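Local coordinates for putative NADP oxidoreductase BF3122 (Bacteroides fragilis, PDB 3D1L) that is a putative NADP oxidoreductase that probably binds its dinucleotide in an N-terminal Rossmann-type domain and appears to pair with a second copy through its helical C-terminal region, at the interface of chains A and B. Sequence-based numbering; all coordinates share one arbitrary frame. Chains: chain A/B, Putative NADP oxidoreductase BF3122.

Contact 1: the interface of chains A and B. Residues chain A 225-229, 262; chain B 125, 179, 183.
B:Asn183, on the long helix 168-198, pushes its side chain against the loop A:Gln226 to A:Pro229 that follows the short helix 222-225 of the other chain. Its CB lies near the carbonyl oxygen of A:Thr227 and the amide nitrogen of A:Gln226. With CG anti to its own carbonyl carbon (chi1 -66°), the carboxamide reaches out to the loop, and CG comes 3.8 Å from A:Gly228 CA. At the tip the two branches part. OD1 turns to carbon, 3.4 Å from A:Gly228 CA and also close to CD of the A:Pro229 ring. ND2 goes the other way, toward A:Thr227, where two waters take it up: water 1 also meets the backbone N and OG1 of A:Thr227, and water 2 meets OG1 again. The A:Thr227 hydroxyl OG1 sits 2.7 Å from water 1, so the two side chains, which cross at about a right angle, are joined mainly by solvent on this side.

The helix backbone is gripped directly. A:Gln226 donates from its amide NE2 to the carbonyl O of B:Asn183 at 2.9 Å, nearly straight at the hydrogen (173°). The acceptor is in the plane of the glutamine amide, while the donor approaches the helix carbonyl tilted from its plane. The same NE2 gives a second bond within its chain, to A:Thr227 O, this time on a lone pair in the carbonyl plane. Two bonds from one nitrogen fix the rotation of the amide, and the bend at chi2 (72°) folds the chain back over its own loop to make both possible. A:Ile262 lies beside this bond, its CD1 near the same B:Asn183 oxygen. Farther along, B:Thr125 adds a weak hydrogen bond, its hydroxyl OG1 lying 3.4 Å from OG1 of A:Thr227.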
loop_
_atom_site.group_PDB
_atom_site.type_symbol
_atom_site.label_atom_id
_atom_site.label_comp_id
_atom_site.label_asym_id
_atom_site.label_seq_id
_atom_site.Cartn_x
_atom_site.Cartn_y
_atom_site.Cartn_z
ATOM N N ALA A 225 5.908 -8.344 1.695
ATOM C CA ALA A 225 5.566 -7.949 0.347
ATOM C C ALA A 225 6.743 -7.216 -0.311
ATOM O O ALA A 225 6.800 -7.072 -1.528
ATOM C CB ALA A 225 4.319 -7.104 0.354
ATOM N N GLN A 226 7.709 -6.815 0.491
ATOM C CA GLN A 226 8.812 -6.018 0.001
ATOM C C GLN A 226 9.652 -6.825 -1.004
ATOM O O GLN A 226 9.941 -8.005 -0.765
ATOM C CB GLN A 226 9.674 -5.506 1.165
ATOM C CG GLN A 226 10.821 -4.549 0.721
ATOM C CD GLN A 226 10.292 -3.190 0.295
ATOM O OE1 GLN A 226 9.664 -2.494 1.098
ATOM N NE2 GLN A 226 10.530 -2.806 -0.975
ATOM N N THR A 227 9.985 -6.195 -2.143
ATOM C CA THR A 227 10.812 -6.814 -3.190
ATOM C C THR A 227 11.828 -5.790 -3.662
ATOM O O THR A 227 11.842 -4.664 -3.168
ATOM C CB THR A 227 9.964 -7.350 -4.401
ATOM O OG1 THR A 227 9.248 -6.274 -5.026
ATOM C CG2 THR A 227 8.962 -8.384 -3.942
ATOM N N GLY A 228 12.702 -6.189 -4.584
ATOM C CA GLY A 228 13.569 -5.239 -5.256
ATOM C C GLY A 228 15.016 -5.373 -4.864
ATOM O O GLY A 228 15.347 -6.159 -4.001
ATOM N N PRO A 229 15.899 -4.641 -5.550
ATOM C CA PRO A 229 17.350 -4.708 -5.358
ATOM C C PRO A 229 17.874 -4.365 -3.945
ATOM O O PRO A 229 18.905 -4.918 -3.528
ATOM C CB PRO A 229 17.899 -3.706 -6.387
ATOM C CG PRO A 229 16.766 -2.872 -6.815
ATOM C CD PRO A 229 15.525 -3.727 -6.644
ATOM N N ILE A 262 15.348 0.165 3.434
ATOM C CA ILE A 262 14.792 -1.150 3.089
ATOM C C ILE A 262 15.767 -2.247 3.550
ATOM O O ILE A 262 15.367 -3.203 4.224
ATOM C CB ILE A 262 14.501 -1.302 1.546
ATOM C CG1 ILE A 262 13.325 -0.409 1.103
ATOM C CG2 ILE A 262 14.277 -2.770 1.174
ATOM C CD1 ILE A 262 13.191 -0.227 -0.383
ATOM N N THR B 125 5.463 -6.375 -9.314
ATOM C CA THR B 125 5.944 -6.794 -8.025
ATOM C C THR B 125 5.454 -8.242 -7.825
ATOM O O THR B 125 4.262 -8.544 -8.005
ATOM C CB THR B 125 5.503 -5.789 -6.943
ATOM O OG1 THR B 125 5.920 -6.225 -5.660
ATOM C CG2 THR B 125 4.002 -5.573 -6.946
ATOM N N VAL B 179 11.269 1.082 -9.465
ATOM C CA VAL B 179 11.779 0.960 -8.096
ATOM C C VAL B 179 11.076 1.993 -7.196
ATOM O O VAL B 179 10.646 1.661 -6.068
ATOM C CB VAL B 179 13.336 1.054 -7.993
ATOM C CG1 VAL B 179 13.768 1.181 -6.522
ATOM C CG2 VAL B 179 14.011 -0.134 -8.649
ATOM N N ASN B 183 8.901 -0.467 -5.103
ATOM C CA ASN B 183 9.776 -0.832 -3.994
ATOM C C ASN B 183 9.698 0.204 -2.890
ATOM O O ASN B 183 9.499 -0.157 -1.727
ATOM C CB ASN B 183 11.231 -0.955 -4.467
ATOM C CG ASN B 183 11.447 -2.101 -5.441
ATOM O OD1 ASN B 183 12.488 -2.169 -6.089
ATOM N ND2 ASN B 183 10.467 -3.004 -5.551
HETATM O O HOH W 1 8.242 -4.163 -3.728
HETATM O O HOH W 2 10.610 -5.669 -7.456
#

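Contact 2: the interface of chains A and B. Residues chain A 123, 125-126, 181-182; chain B 208-209, 212.
A:Thr125 sits in a loop but with helix-like torsions (phi -67°, psi -39°), and it faces B:Pro208, B:Leu209 and B:Glu212 on the first turns of helix 207-219 in the partner. Its methyl does most of the touching. CG2 points anti to the backbone N and lies 3.4 Å from the carboxyl carbon CD of B:Glu212, while the two side chains slide past each other in opposite directions. The glutamate runs extended from its helix (chi1 -172°), which carries the carboxylate up to the threonine. B:Leu209 brings CD2 to within 3.9 Å of the same A:Thr125 CG2, at about a right angle to the direction of the glutamate. The hydroxyl OG1 of A:Thr125 comes to the CB corner of the B:Pro208 ring, 3.5 Å from CB, the two side chains crossing at about a right angle. One pair is doubtful: the A:Thr125 carbonyl O and OE2 of B:Glu212 are 3.0 Å apart although both would ordinarily accept, and A:Phe126 next door is modelled without its full side chain. On the far side of B:Leu209, the thiol SG of A:Cys182 packs 3.7 Å from its CB. The start of helix 207-219 thus fits between two parts of chain A: the loop after strand 117-122, which also carries selenomethionine A:Met123, and the long helix 168-198.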
loop_
_atom_site.group_PDB
_atom_site.type_symbol
_atom_site.label_atom_id
_atom_site.label_comp_id
_atom_site.label_asym_id
_atom_site.label_seq_id
_atom_site.Cartn_x
_atom_site.Cartn_y
_atom_site.Cartn_z
HETATM N N MSE A 123 -12.479 6.910 11.618
HETATM C CA MSE A 123 -11.490 7.496 10.729
HETATM C C MSE A 123 -11.939 7.228 9.304
HETATM O O MSE A 123 -11.950 6.082 8.855
HETATM C CB MSE A 123 -10.090 6.920 10.988
HETATM C CG MSE A 123 -8.965 7.644 10.231
HETATM SE SE MSE A 123 -7.295 6.649 10.199
HETATM C CE MSE A 123 -6.095 8.185 10.065
ATOM N N THR A 125 -12.141 7.822 5.033
ATOM C CA THR A 125 -11.357 8.018 3.811
ATOM C C THR A 125 -11.718 9.266 2.964
ATOM O O THR A 125 -10.823 9.920 2.413
ATOM C CB THR A 125 -11.449 6.736 2.943
ATOM O OG1 THR A 125 -11.410 5.582 3.799
ATOM C CG2 THR A 125 -10.320 6.658 1.915
ATOM N N PHE A 126 -13.012 9.583 2.848
ATOM C CA PHE A 126 -13.451 10.806 2.152
ATOM C C PHE A 126 -14.451 11.646 2.957
ATOM O O PHE A 126 -14.410 11.684 4.193
ATOM C CB PHE A 126 -14.019 10.474 0.777
ATOM N N THR A 181 1.773 6.654 4.297
ATOM C CA THR A 181 0.887 5.836 3.486
ATOM C C THR A 181 0.219 6.542 2.289
ATOM O O THR A 181 -0.039 5.894 1.272
ATOM C CB THR A 181 -0.182 5.185 4.387
ATOM O OG1 THR A 181 0.465 4.223 5.221
ATOM C CG2 THR A 181 -1.182 4.436 3.564
ATOM N N CYS A 182 -0.086 7.836 2.421
ATOM C CA CYS A 182 -0.689 8.599 1.319
ATOM C C CYS A 182 0.211 9.622 0.701
ATOM O O CYS A 182 0.265 9.729 -0.517
ATOM C CB CYS A 182 -1.936 9.366 1.766
ATOM S SG CYS A 182 -3.159 8.345 2.603
ATOM N N PRO B 208 -7.730 1.114 3.455
ATOM C CA PRO B 208 -8.601 2.090 2.776
ATOM C C PRO B 208 -7.849 3.275 2.160
ATOM O O PRO B 208 -8.164 3.679 1.032
ATOM C CB PRO B 208 -9.499 2.620 3.915
ATOM C CG PRO B 208 -9.593 1.518 4.875
ATOM C CD PRO B 208 -8.268 0.742 4.781
ATOM N N LEU B 209 -6.883 3.824 2.902
ATOM C CA LEU B 209 -6.105 4.981 2.448
ATOM C C LEU B 209 -5.110 4.604 1.350
ATOM O O LEU B 209 -4.879 5.368 0.410
ATOM C CB LEU B 209 -5.393 5.646 3.640
ATOM C CG LEU B 209 -6.302 6.080 4.814
ATOM C CD1 LEU B 209 -5.489 6.672 5.952
ATOM C CD2 LEU B 209 -7.327 7.076 4.354
ATOM N N GLU B 212 -7.243 4.231 -1.806
ATOM C CA GLU B 212 -7.605 5.572 -2.301
ATOM C C GLU B 212 -6.432 6.222 -3.027
ATOM O O GLU B 212 -6.575 6.791 -4.098
ATOM C CB GLU B 212 -8.054 6.474 -1.133
ATOM C CG GLU B 212 -8.644 7.853 -1.533
ATOM C CD GLU B 212 -8.892 8.799 -0.331
ATOM O OE1 GLU B 212 -8.107 8.773 0.645
ATOM O OE2 GLU B 212 -9.868 9.588 -0.363
#

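The C-alpha centres of contact 1 and contact 2 lie about 22 Å apart, yet they share two elements with the chains exchanged: the residue 125 loop and helix 168-198 belong to chain B in contact 1 and to chain A in contact 2. By the two-fold, each loop of this kind therefore faces both helix 207-219 and the segment around A:Thr227 or its twin in the partner. Residues from both contacts line the pockets of 2-mercapto-propion aldehyde, possibly a crystallisation additive. Such interdigitation suggests a genuine dimer, though the structure alone does not prove it.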